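Long-range contacts in probable endoglucanase (Gluconacetobacter xylinus, PDB 1WZZ), which hydrolyses beta-1,4-glucosidic linkages within carboxymethyl cellulose and related beta-glucans, as an endo-acting cellulase of glycoside hydrolase family 8: residues Asp17-Gln22 and Val324-Ala329; Tyr53-Ala58 and Ala65-Met70; Met144-Tyr149 and Leu215-Ala220. One frame throughout, in Å; residues are numbered along the deposited sequence.

Contact 1. Residues Asp17-Gln22 and Val324-Ala329; sequences DAVAQQ and VYIARA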
ATOM      1  N   ASP A  17     -22.296  -6.363  -2.039  1.00 37.41           N
ATOM      2  CA  ASP A  17     -22.356  -4.901  -2.023  1.00 31.67           C
ATOM      3  C   ASP A  17     -21.617  -4.293  -0.824  1.00 27.32           C
ATOM      4  O   ASP A  17     -21.739  -3.098  -0.545  1.00 23.04           O
ATOM      5  CB  ASP A  17     -23.807  -4.449  -1.992  1.00 36.25           C
ATOM      6  CG  ASP A  17     -24.470  -4.756  -0.675  1.00 41.24           C
ATOM      7  OD1 ASP A  17     -24.251  -5.872  -0.152  1.00 45.79           O
ATOM      8  OD2 ASP A  17     -25.214  -3.891  -0.161  1.00 45.39           O
ATOM      9  N   ALA A  18     -20.849  -5.111  -0.114  1.00 21.63           N
ATOM     10  CA  ALA A  18     -20.126  -4.615   1.049  1.00 18.79           C
ATOM     11  C   ALA A  18     -19.136  -3.522   0.672  1.00 16.82           C
ATOM     12  O   ALA A  18     -19.009  -2.523   1.369  1.00 16.23           O
ATOM     13  CB  ALA A  18     -19.393  -5.772   1.744  1.00 19.32           C
ATOM     14  N   VAL A  19     -18.421  -3.695  -0.433  1.00 16.52           N
ATOM     15  CA  VAL A  19     -17.480  -2.646  -0.808  1.00 16.38           C
ATOM     16  C   VAL A  19     -18.208  -1.322  -1.081  1.00 16.45           C
ATOM     17  O   VAL A  19     -17.781  -0.255  -0.635  1.00 14.98           O
ATOM     18  CB  VAL A  19     -16.669  -3.061  -2.048  1.00 15.38           C
ATOM     19  CG1 VAL A  19     -15.897  -1.873  -2.584  1.00 17.60           C
ATOM     20  CG2 VAL A  19     -15.717  -4.201  -1.668  1.00 17.79           C
ATOM     21  N   ALA A  20     -19.313  -1.383  -1.809  1.00 15.45           N
ATOM     22  CA  ALA A  20     -20.020  -0.144  -2.098  1.00 16.63           C
ATOM     23  C   ALA A  20     -20.510   0.523  -0.815  1.00 14.25           C
ATOM     24  O   ALA A  20     -20.486   1.751  -0.694  1.00 14.48           O
ATOM     25  CB  ALA A  20     -21.188  -0.419  -3.030  1.00 18.00           C
ATOM     26  N   GLN A  21     -20.961  -0.268   0.146  1.00 14.69           N
ATOM     27  CA  GLN A  21     -21.452   0.319   1.391  1.00 15.51           C
ATOM     28  C   GLN A  21     -20.364   0.985   2.210  1.00 13.83           C
ATOM     29  O   GLN A  21     -20.575   2.055   2.797  1.00 13.27           O
ATOM     30  CB  GLN A  21     -22.153  -0.750   2.214  1.00 17.25           C
ATOM     31  CG  GLN A  21     -23.352  -1.279   1.457  1.00 22.55           C
ATOM     32  CD  GLN A  21     -24.138  -2.243   2.267  1.00 27.30           C
ATOM     33  OE1 GLN A  21     -23.570  -3.075   2.961  1.00 29.37           O
ATOM     34  NE2 GLN A  21     -25.467  -2.155   2.179  1.00 31.67           N
ATOM     35  N   GLN A  22     -19.198   0.342   2.269  1.00 11.61           N
ATOM     36  CA  GLN A  22     -18.096   0.936   3.017  1.00 11.52           C
ATOM     37  C   GLN A  22     -17.534   2.148   2.276  1.00 11.47           C
ATOM     38  O   GLN A  22     -17.154   3.126   2.897  1.00 12.23           O
ATOM     39  CB  GLN A  22     -17.003  -0.108   3.287  1.00 11.15           C
ATOM     40  CG  GLN A  22     -17.524  -1.254   4.130  1.00 15.13           C
ATOM     41  CD  GLN A  22     -18.142  -0.776   5.447  1.00 14.43           C
ATOM     42  OE1 GLN A  22     -17.548   0.001   6.184  1.00 15.33           O
ATOM     43  NE2 GLN A  22     -19.357  -1.256   5.732  1.00 17.33           N
ATOM     44  N   VAL A 324      -8.944  -3.877   2.949  1.00 10.19           N
ATOM     45  CA  VAL A 324      -9.178  -5.288   3.200  1.00 10.71           C
ATOM     46  C   VAL A 324     -10.491  -5.748   2.533  1.00 11.24           C
ATOM     47  O   VAL A 324     -10.577  -6.865   2.000  1.00 12.17           O
ATOM     48  CB  VAL A 324      -9.228  -5.588   4.733  1.00 10.79           C
ATOM     49  CG1 VAL A 324      -9.633  -7.049   4.963  1.00 12.68           C
ATOM     50  CG2 VAL A 324      -7.836  -5.319   5.369  1.00 10.63           C
ATOM     51  N   TYR A 325     -11.528  -4.912   2.574  1.00 12.64           N
ATOM     52  CA  TYR A 325     -12.775  -5.292   1.897  1.00 12.42           C
ATOM     53  C   TYR A 325     -12.509  -5.523   0.402  1.00 12.70           C
ATOM     54  O   TYR A 325     -13.070  -6.441  -0.197  1.00 14.50           O
ATOM     55  CB  TYR A 325     -13.845  -4.198   2.055  1.00 13.01           C
ATOM     56  CG  TYR A 325     -14.638  -4.293   3.342  1.00 12.82           C
ATOM     57  CD1 TYR A 325     -15.904  -4.885   3.364  1.00 13.42           C
ATOM     58  CD2 TYR A 325     -14.140  -3.756   4.521  1.00 13.48           C
ATOM     59  CE1 TYR A 325     -16.657  -4.932   4.547  1.00 13.93           C
ATOM     60  CE2 TYR A 325     -14.882  -3.803   5.717  1.00 14.72           C
ATOM     61  CZ  TYR A 325     -16.129  -4.386   5.712  1.00 13.54           C
ATOM     62  OH  TYR A 325     -16.836  -4.410   6.899  1.00 14.88           O
ATOM     63  N   ILE A 326     -11.647  -4.700  -0.190  1.00 13.59           N
ATOM     64  CA  ILE A 326     -11.338  -4.861  -1.624  1.00 14.00           C
ATOM     65  C   ILE A 326     -10.593  -6.175  -1.836  1.00 13.93           C
ATOM     66  O   ILE A 326     -10.909  -6.945  -2.750  1.00 14.91           O
ATOM     67  CB  ILE A 326     -10.443  -3.721  -2.155  1.00 14.88           C
ATOM     68  CG1 ILE A 326     -11.035  -2.351  -1.820  1.00 20.21           C
ATOM     69  CG2 ILE A 326     -10.223  -3.903  -3.698  1.00 15.60           C
ATOM     70  CD1 ILE A 326     -12.406  -2.148  -2.332  1.00 16.95           C
ATOM     71  N   ALA A 327      -9.590  -6.436  -0.993  1.00 12.71           N
ATOM     72  CA  ALA A 327      -8.800  -7.647  -1.108  1.00 12.71           C
ATOM     73  C   ALA A 327      -9.673  -8.867  -1.001  1.00 13.93           C
ATOM     74  O   ALA A 327      -9.532  -9.802  -1.770  1.00 16.19           O
ATOM     75  CB  ALA A 327      -7.717  -7.693  -0.007  1.00 12.32           C
ATOM     76  N   ARG A 328     -10.571  -8.857  -0.022  1.00 15.40           N
ATOM     77  CA  ARG A 328     -11.453  -9.994   0.169  1.00 16.80           C
ATOM     78  C   ARG A 328     -12.361 -10.179  -1.032  1.00 17.88           C
ATOM     79  O   ARG A 328     -12.533 -11.301  -1.504  1.00 20.68           O
ATOM     80  CB  ARG A 328     -12.280  -9.811   1.447  1.00 17.02           C
ATOM     81  CG  ARG A 328     -13.175 -10.995   1.778  1.00 21.59           C
ATOM     82  CD  ARG A 328     -14.032 -10.703   3.015  1.00 21.81           C
ATOM     83  NE  ARG A 328     -14.941  -9.574   2.778  1.00 26.45           N
ATOM     84  CZ  ARG A 328     -15.933  -9.224   3.593  1.00 26.97           C
ATOM     85  NH1 ARG A 328     -16.700  -8.177   3.302  1.00 24.69           N
ATOM     86  NH2 ARG A 328     -16.167  -9.932   4.692  1.00 25.99           N
ATOM     87  N   ALA A 329     -12.919  -9.087  -1.546  1.00 16.95           N
ATOM     88  CA  ALA A 329     -13.830  -9.173  -2.693  1.00 18.43           C
ATOM     89  C   ALA A 329     -13.112  -9.741  -3.913  1.00 20.53           C
ATOM     90  O   ALA A 329     -13.687 -10.524  -4.678  1.00 22.77           O
ATOM     91  CB  ALA A 329     -14.397  -7.813  -3.014  1.00 19.13           C
TER
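Val19 and Tyr325 mark the level at which segments 17-22 and 324-329, on helices 18-30 and 315-331, come nearest, with their CA atoms 6.0 Å apart. The two short segments run antiparallel, 167° between their N-to-C directions, and their axes approach to 9.7 Å. No hydrogen bond crosses between them, so the contact rests on side chains. Tyr325 points toward helix 18-30 and offers one ring face to Gln22, whose CG sits over the ring centre, 3.7 Å above the plane of Tyr325, in a CH-pi contact. Beyond CG the glutamine chain bends (chi2 -55°), which keeps its CD close to the CZ and OH end of the ring. The amide plane is turned only 16° from the ring plane. Both polar ends find their partners in the same nearby loop: Gln22 OE1 bonds to Leu309 N, and Tyr325 OH to Pro307 O. These bonds probably limit how far either side chain can turn.

In the (alpha/alpha)6 barrel of family 8, this pairing sets the first and last helices of the chain side by side. Ala18 fills the place at the ring edge, its CB 3.9 Å from Tyr325 CD1. The same methyl also meets the edge of the Arg328 guanidinium, with Ala18 CB 3.9 Å from Arg328 NH1. The Val19 and Ile326 side chains cross at about a right angle, and Val19 CG1 packs against Ile326 CD1 at 3.5 Å. The other branch, Val19 CG2, rests near the carbonyl oxygen of Tyr325 and lies 4.1 Å from Ala329 CB. Val19 and Ile326 both go on to touch Ser60 of helix 48-61, and Ile326 also packs on Trp247 of helix 240-247.

Contact 2. Residues Tyr53-Ala58 and Ala65-Met70; sequences YGMLFA and ASFQSM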
ATOM      1  N   TYR A  53      -5.789   5.313  -2.876  1.00 11.26           N
ATOM      2  CA  TYR A  53      -6.740   4.490  -2.149  1.00 12.06           C
ATOM      3  C   TYR A  53      -8.162   4.882  -2.534  1.00 10.02           C
ATOM      4  O   TYR A  53      -8.974   4.021  -2.832  1.00 11.40           O
ATOM      5  CB  TYR A  53      -6.584   4.691  -0.632  1.00 12.35           C
ATOM      6  CG  TYR A  53      -5.395   3.968  -0.044  1.00 12.87           C
ATOM      7  CD1 TYR A  53      -5.166   2.618  -0.312  1.00 11.86           C
ATOM      8  CD2 TYR A  53      -4.511   4.644   0.787  1.00 16.69           C
ATOM      9  CE1 TYR A  53      -4.057   1.953   0.246  1.00 17.04           C
ATOM     10  CE2 TYR A  53      -3.412   4.003   1.348  1.00 20.25           C
ATOM     11  CZ  TYR A  53      -3.191   2.669   1.072  1.00 17.90           C
ATOM     12  OH  TYR A  53      -2.068   2.078   1.616  1.00 24.47           O
ATOM     13  N   GLY A  54      -8.445   6.178  -2.509  1.00 11.88           N
ATOM     14  CA  GLY A  54      -9.784   6.627  -2.845  1.00 13.30           C
ATOM     15  C   GLY A  54     -10.193   6.178  -4.233  1.00 11.66           C
ATOM     16  O   GLY A  54     -11.306   5.684  -4.421  1.00 12.74           O
HETATM   17  N   MSE A  55      -9.298   6.361  -5.216  1.00 12.34           N
HETATM   18  CA  MSE A  55      -9.606   5.938  -6.566  1.00 12.06           C
HETATM   19  C   MSE A  55      -9.844   4.430  -6.627  1.00 12.35           C
HETATM   20  O   MSE A  55     -10.732   3.948  -7.309  1.00 11.99           O
HETATM   21  CB  MSE A  55      -8.458   6.336  -7.511  1.00 10.94           C
HETATM   22  CG  MSE A  55      -8.439   7.839  -7.744  1.00 13.14           C
HETATM   23 SE   MSE A  55      -6.777   8.406  -8.623  1.00 16.62          SE
HETATM   24  CE  MSE A  55      -6.875   7.313 -10.182  1.00 14.32           C
ATOM     25  N   LEU A  56      -9.030   3.673  -5.904  1.00 11.07           N
ATOM     26  CA  LEU A  56      -9.214   2.231  -5.937  1.00 11.79           C
ATOM     27  C   LEU A  56     -10.576   1.854  -5.365  1.00 12.30           C
ATOM     28  O   LEU A  56     -11.279   0.995  -5.902  1.00 11.73           O
ATOM     29  CB  LEU A  56      -8.099   1.541  -5.130  1.00 12.06           C
ATOM     30  CG  LEU A  56      -8.277   0.033  -4.982  1.00 12.54           C
ATOM     31  CD1 LEU A  56      -8.143  -0.679  -6.333  1.00 15.68           C
ATOM     32  CD2 LEU A  56      -7.211  -0.476  -4.020  1.00 13.82           C
ATOM     33  N   PHE A  57     -10.939   2.503  -4.270  1.00 11.77           N
ATOM     34  CA  PHE A  57     -12.211   2.215  -3.614  1.00 11.41           C
ATOM     35  C   PHE A  57     -13.385   2.613  -4.526  1.00 11.76           C
ATOM     36  O   PHE A  57     -14.346   1.855  -4.653  1.00 12.33           O
ATOM     37  CB  PHE A  57     -12.319   2.981  -2.296  1.00 12.99           C
ATOM     38  CG  PHE A  57     -11.219   2.681  -1.319  1.00 13.41           C
ATOM     39  CD1 PHE A  57     -10.449   1.506  -1.441  1.00 13.60           C
ATOM     40  CD2 PHE A  57     -10.960   3.559  -0.265  1.00 13.28           C
ATOM     41  CE1 PHE A  57      -9.438   1.222  -0.522  1.00 14.32           C
ATOM     42  CE2 PHE A  57      -9.939   3.272   0.674  1.00 13.17           C
ATOM     43  CZ  PHE A  57      -9.186   2.102   0.535  1.00 11.90           C
ATOM     44  N   ALA A  58     -13.318   3.796  -5.138  1.00 12.93           N
ATOM     45  CA  ALA A  58     -14.403   4.214  -6.038  1.00 14.77           C
ATOM     46  C   ALA A  58     -14.530   3.269  -7.235  1.00 15.28           C
ATOM     47  O   ALA A  58     -15.637   2.901  -7.639  1.00 14.52           O
ATOM     48  CB  ALA A  58     -14.188   5.666  -6.510  1.00 13.04           C
ATOM     49  N   ALA A  65     -18.428   8.696 -11.071  1.00 16.92           N
ATOM     50  CA  ALA A  65     -18.364  10.134 -10.835  1.00 17.93           C
ATOM     51  C   ALA A  65     -17.267  10.515  -9.831  1.00 18.40           C
ATOM     52  O   ALA A  65     -16.492  11.461 -10.053  1.00 17.15           O
ATOM     53  CB  ALA A  65     -19.743  10.650 -10.360  1.00 19.49           C
ATOM     54  N   SER A  66     -17.187   9.796  -8.711  1.00 15.15           N
ATOM     55  CA  SER A  66     -16.160  10.113  -7.720  1.00 14.14           C
ATOM     56  C   SER A  66     -14.765   9.764  -8.263  1.00 12.88           C
ATOM     57  O   SER A  66     -13.804  10.491  -7.993  1.00 14.24           O
ATOM     58  CB  SER A  66     -16.399   9.332  -6.415  1.00 15.22           C
ATOM     59  OG  SER A  66     -17.612   9.761  -5.801  1.00 15.28           O
ATOM     60  N   PHE A  67     -14.669   8.655  -8.976  1.00 14.09           N
ATOM     61  CA  PHE A  67     -13.381   8.248  -9.554  1.00 12.48           C
ATOM     62  C   PHE A  67     -12.844   9.355 -10.473  1.00 14.40           C
ATOM     63  O   PHE A  67     -11.677   9.747 -10.386  1.00 13.92           O
ATOM     64  CB  PHE A  67     -13.512   6.964 -10.360  1.00 12.39           C
ATOM     65  CG  PHE A  67     -12.199   6.462 -10.858  1.00 13.36           C
ATOM     66  CD1 PHE A  67     -11.454   5.557 -10.107  1.00 14.00           C
ATOM     67  CD2 PHE A  67     -11.663   6.966 -12.044  1.00 13.96           C
ATOM     68  CE1 PHE A  67     -10.194   5.159 -10.529  1.00 13.24           C
ATOM     69  CE2 PHE A  67     -10.400   6.586 -12.476  1.00 12.99           C
ATOM     70  CZ  PHE A  67      -9.658   5.681 -11.724  1.00 14.02           C
ATOM     71  N   GLN A  68     -13.713   9.853 -11.344  1.00 15.02           N
ATOM     72  CA  GLN A  68     -13.338  10.919 -12.270  1.00 16.82           C
ATOM     73  C   GLN A  68     -12.835  12.160 -11.560  1.00 16.49           C
ATOM     74  O   GLN A  68     -11.817  12.749 -11.942  1.00 15.71           O
ATOM     75  CB  GLN A  68     -14.553  11.263 -13.145  1.00 16.97           C
ATOM     76  CG  GLN A  68     -14.867  10.183 -14.154  1.00 18.64           C
ATOM     77  CD  GLN A  68     -16.184  10.414 -14.893  1.00 24.74           C
ATOM     78  OE1 GLN A  68     -16.419   9.827 -15.961  1.00 28.86           O
ATOM     79  NE2 GLN A  68     -17.049  11.251 -14.327  1.00 21.17           N
ATOM     80  N   SER A  69     -13.553  12.560 -10.518  1.00 15.45           N
ATOM     81  CA  SER A  69     -13.187  13.720  -9.741  1.00 15.48           C
ATOM     82  C   SER A  69     -11.826  13.541  -9.069  1.00 15.87           C
ATOM     83  O   SER A  69     -10.990  14.442  -9.117  1.00 15.22           O
ATOM     84  CB  SER A  69     -14.256  14.000  -8.676  1.00 17.75           C
ATOM     85  OG  SER A  69     -13.967  15.188  -7.941  1.00 18.50           O
HETATM   86  N   MSE A  70     -11.598  12.388  -8.438  1.00 15.17           N
HETATM   87  CA  MSE A  70     -10.327  12.169  -7.756  1.00 13.62           C
HETATM   88  C   MSE A  70      -9.162  12.030  -8.714  1.00 13.15           C
HETATM   89  O   MSE A  70      -8.059  12.474  -8.406  1.00 14.03           O
HETATM   90  CB  MSE A  70     -10.390  10.926  -6.851  1.00 16.25           C
HETATM   91  CG  MSE A  70     -11.345  11.124  -5.688  1.00 13.68           C
HETATM   92 SE   MSE A  70     -11.352   9.548  -4.515  1.00 18.25          SE
HETATM   93  CE  MSE A  70     -12.435   8.510  -5.624  1.00 14.01           C
TER
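Met55 and Phe67 bring helices 48-61 and 64-77 together, their CA atoms 5.3 Å apart, where the two short segments run antiparallel at 158° with axes 8.7 Å apart. Joined by a very short turn, the helices form an alpha-alpha hairpin within the (alpha/alpha)6 barrel of this family. Helix 48-61 also carries Glu49, the proton donor by similarity to relatives.

Phe67 has CG anti to its backbone N (chi1 -175°), and its ring presents an edge to helix 48-61. The carbonyl oxygen of Met55 lies at this edge, in the ring plane, 3.3 Å from Phe67 CD1. The Met55 side chain, a selenomethionine in this crystal, climbs above the plane of the same ring, just outside its rim, and ends with CE 3.6 Å from Phe67 CZ. Its SE stands 5.5 Å from the centroid of the Phe67 ring and 28° off the ring normal, an oblique Met-aromatic contact. Elsewhere the ring meets Tyr127 of helix 125-142 and Ala118 of helix 105-122, so it fills a joint between several helices. An alanine here would strip away the ring and would probably open a gap between the helices, leaving Met55 CE without its aromatic neighbour and freer to turn.

Met70, likewise a selenomethionine, passes Met55 in the opposite direction, with its CB against Met55 CG. Its SE then settles on the backbone of Gly54, 3.6 Å from Gly54 C. A CB there would come too close to the selenium where it stands, consistent with glycine at this position. Trp23 of helix 18-30 also touches Ala58 and Met70. The bend at the end of Met70 brings its CE 3.3 Å from Gly54 O and into a tight 3.5 Å approach to Ala58 CB.

Contact 3. Residues Met144-Tyr149 and Leu215-Ala220; sequences MKAGPY and LAVNRA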
HETATM    1  N   MSE A 144      15.700  -1.377  -9.484  1.00 26.45           N
HETATM    2  CA  MSE A 144      17.132  -1.463  -9.714  1.00 29.27           C
HETATM    3  C   MSE A 144      17.756  -2.592  -8.888  1.00 28.26           C
HETATM    4  O   MSE A 144      17.079  -3.271  -8.129  1.00 22.80           O
HETATM    5  CB  MSE A 144      17.794  -0.176  -9.290  1.00 35.61           C
HETATM    6  CG  MSE A 144      17.846  -0.043  -7.802  1.00 41.14           C
HETATM    7 SE   MSE A 144      18.923   1.471  -7.306  1.00 63.05          SE
HETATM    8  CE  MSE A 144      20.555   1.067  -8.233  1.00 42.76           C
ATOM      9  N   LYS A 145      19.073  -2.717  -8.992  1.00 29.10           N
ATOM     10  CA  LYS A 145      19.814  -3.784  -8.317  1.00 26.02           C
ATOM     11  C   LYS A 145      20.338  -3.512  -6.931  1.00 27.54           C
ATOM     12  O   LYS A 145      20.806  -2.421  -6.607  1.00 28.51           O
ATOM     13  CB  LYS A 145      20.959  -4.225  -9.242  1.00 30.97           C
ATOM     14  CG  LYS A 145      20.453  -4.609 -10.617  1.00 30.66           C
ATOM     15  CD  LYS A 145      21.571  -4.682 -11.665  1.00 40.28           C
ATOM     16  CE  LYS A 145      22.612  -5.736 -11.318  1.00 41.90           C
ATOM     17  NZ  LYS A 145      23.605  -5.899 -12.430  1.00 46.37           N
ATOM     18  N   ALA A 146      20.242  -4.530  -6.086  1.00 22.04           N
ATOM     19  CA  ALA A 146      20.725  -4.458  -4.726  1.00 24.25           C
ATOM     20  C   ALA A 146      21.104  -5.900  -4.396  1.00 25.04           C
ATOM     21  O   ALA A 146      20.230  -6.776  -4.338  1.00 22.81           O
ATOM     22  CB  ALA A 146      19.626  -3.970  -3.793  1.00 27.44           C
ATOM     23  N   GLY A 147      22.398  -6.153  -4.201  1.00 24.20           N
ATOM     24  CA  GLY A 147      22.797  -7.521  -3.931  1.00 23.58           C
ATOM     25  C   GLY A 147      22.313  -8.385  -5.087  1.00 19.56           C
ATOM     26  O   GLY A 147      22.448  -8.016  -6.247  1.00 21.88           O
ATOM     27  N   PRO A 148      21.712  -9.550  -4.817  1.00 20.16           N
ATOM     28  CA  PRO A 148      21.229 -10.430  -5.885  1.00 17.16           C
ATOM     29  C   PRO A 148      19.810 -10.152  -6.362  1.00 16.17           C
ATOM     30  O   PRO A 148      19.234 -10.890  -7.172  1.00 17.84           O
ATOM     31  CB  PRO A 148      21.327 -11.807  -5.236  1.00 20.01           C
ATOM     32  CG  PRO A 148      20.838 -11.484  -3.835  1.00 17.55           C
ATOM     33  CD  PRO A 148      21.621 -10.211  -3.503  1.00 20.35           C
ATOM     34  N   TYR A 149      19.234  -9.066  -5.875  1.00 17.21           N
ATOM     35  CA  TYR A 149      17.851  -8.793  -6.228  1.00 16.55           C
ATOM     36  C   TYR A 149      17.654  -7.576  -7.110  1.00 17.11           C
ATOM     37  O   TYR A 149      18.549  -6.739  -7.207  1.00 19.10           O
ATOM     38  CB  TYR A 149      17.039  -8.478  -4.980  1.00 16.52           C
ATOM     39  CG  TYR A 149      17.248  -9.397  -3.793  1.00 17.48           C
ATOM     40  CD1 TYR A 149      18.043  -9.008  -2.719  1.00 15.51           C
ATOM     41  CD2 TYR A 149      16.620 -10.627  -3.754  1.00 20.58           C
ATOM     42  CE1 TYR A 149      18.209  -9.845  -1.608  1.00 19.46           C
ATOM     43  CE2 TYR A 149      16.773 -11.466  -2.663  1.00 19.32           C
ATOM     44  CZ  TYR A 149      17.558 -11.074  -1.610  1.00 18.29           C
ATOM     45  OH  TYR A 149      17.710 -11.940  -0.547  1.00 24.88           O
ATOM     46  N   LEU A 215      13.341  -1.742   5.372  1.00 13.55           N
ATOM     47  CA  LEU A 215      14.361  -2.770   5.206  1.00 13.91           C
ATOM     48  C   LEU A 215      15.615  -2.238   4.513  1.00 15.38           C
ATOM     49  O   LEU A 215      15.510  -1.544   3.525  1.00 17.60           O
ATOM     50  CB  LEU A 215      13.805  -3.888   4.350  1.00 13.34           C
ATOM     51  CG  LEU A 215      14.645  -5.146   4.135  1.00 14.09           C
ATOM     52  CD1 LEU A 215      14.685  -5.984   5.472  1.00 16.00           C
ATOM     53  CD2 LEU A 215      14.014  -5.961   3.002  1.00 17.37           C
ATOM     54  N   ALA A 216      16.795  -2.580   5.030  1.00 15.28           N
ATOM     55  CA  ALA A 216      18.037  -2.150   4.383  1.00 16.26           C
ATOM     56  C   ALA A 216      18.618  -3.370   3.685  1.00 15.24           C
ATOM     57  O   ALA A 216      18.620  -4.488   4.229  1.00 17.78           O
ATOM     58  CB  ALA A 216      19.023  -1.611   5.426  1.00 16.88           C
ATOM     59  N   VAL A 217      19.097  -3.179   2.456  1.00 15.07           N
ATOM     60  CA  VAL A 217      19.693  -4.259   1.697  1.00 17.01           C
ATOM     61  C   VAL A 217      21.111  -3.791   1.358  1.00 21.94           C
ATOM     62  O   VAL A 217      21.283  -2.779   0.685  1.00 22.00           O
ATOM     63  CB  VAL A 217      18.943  -4.500   0.365  1.00 17.18           C
ATOM     64  CG1 VAL A 217      19.570  -5.696  -0.382  1.00 19.70           C
ATOM     65  CG2 VAL A 217      17.440  -4.724   0.645  1.00 18.32           C
ATOM     66  N   ASN A 218      22.126  -4.503   1.844  1.00 23.46           N
ATOM     67  CA  ASN A 218      23.516  -4.124   1.535  1.00 27.54           C
ATOM     68  C   ASN A 218      23.678  -4.276   0.012  1.00 28.35           C
ATOM     69  O   ASN A 218      23.352  -5.314  -0.564  1.00 26.88           O
ATOM     70  CB  ASN A 218      24.491  -5.033   2.308  1.00 28.97           C
ATOM     71  CG  ASN A 218      25.958  -4.651   2.084  1.00 28.26           C
ATOM     72  OD1 ASN A 218      26.505  -4.895   1.028  1.00 31.74           O
ATOM     73  ND2 ASN A 218      26.573  -4.031   3.077  1.00 35.43           N
ATOM     74  N   ARG A 219      24.161  -3.230  -0.660  1.00 32.06           N
ATOM     75  CA  ARG A 219      24.268  -3.299  -2.117  1.00 34.77           C
ATOM     76  C   ARG A 219      25.288  -4.309  -2.604  1.00 36.37           C
ATOM     77  O   ARG A 219      25.105  -4.943  -3.649  1.00 35.47           O
ATOM     78  CB  ARG A 219      24.568  -1.910  -2.690  1.00 36.52           C
ATOM     79  CG  ARG A 219      23.533  -0.886  -2.256  1.00 39.59           C
ATOM     80  CD  ARG A 219      23.352   0.206  -3.285  1.00 44.68           C
ATOM     81  NE  ARG A 219      24.543   1.015  -3.464  1.00 47.00           N
ATOM     82  CZ  ARG A 219      24.694   1.896  -4.446  1.00 50.32           C
ATOM     83  NH1 ARG A 219      23.725   2.070  -5.332  1.00 50.84           N
ATOM     84  NH2 ARG A 219      25.810   2.608  -4.540  1.00 53.97           N
ATOM     85  N   ALA A 220      26.352  -4.461  -1.828  1.00 36.46           N
ATOM     86  CA  ALA A 220      27.400  -5.406  -2.165  1.00 38.40           C
ATOM     87  C   ALA A 220      27.015  -6.831  -1.781  1.00 38.56           C
ATOM     88  O   ALA A 220      26.962  -7.721  -2.641  1.00 38.78           O
ATOM     89  CB  ALA A 220      28.697  -5.013  -1.461  1.00 37.63           C
TER
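Gly147 and Arg219 make the one hydrogen bond of a contact in which the turn of hairpin 143-152 leans on the end of strand 215-218, far from the catalytic residues. Gly147 N donates to Arg219 O at 3.0 Å. The bond is bent, with 142° at the hydrogen, and the donor stands above the carbonyl plane, 38° out of it. The amide is turned outward by a type II' turn from Ala146 to Tyr149, whose ends are paired through Ala146 N to Tyr149 O and Tyr149 N to Ala146 O. Gly147 has the positive phi (57°) that favours glycine, and a CB there would run into Pro148 CD.

This is a two-residue beta hairpin set between helices 125-142 and 174-184 of the (alpha/alpha)6 barrel, while 215-218 is the middle strand of a small antiparallel sheet. Next to the bond, Val217 CG1 packs against Ala146 CB at 3.8 Å. The same methyl lies at the edge of the Tyr149 ring, 4.3 Å from Tyr149 CD1. Pro148 CG covers one face of that ring, 3.8 Å above the plane of Tyr149, and the tyrosine also reaches helix 188-202. Further along the hairpin, Met144 CE comes to the edge of the Arg219 guanidinium, 4.4 Å from Arg219 NH1, while Arg219 NH2 makes a weak bond to Lys162 O.

In the fold
Contacts 1 and 2 are neighbours, their centres 14 Å apart. They meet where Ile326 CG1 packs 3.9 Å from Phe57 CD1, so helices 18-30, 48-61, 64-77 and 315-331 form one continuous patch of the helical barrel. Contact 3 lies across the chain's centre, with its centre 36 Å from that of contact 1 and 35 Å from that of contact 2, and touches neither. Along the chain, contact 1 encloses the other two, and contact 2 closes before contact 3 opens. The chain's two ends thus meet beside the hairpin of helices 48-61 and 64-77, while the short strands of contact 3 join two inter-helix connections on the far side.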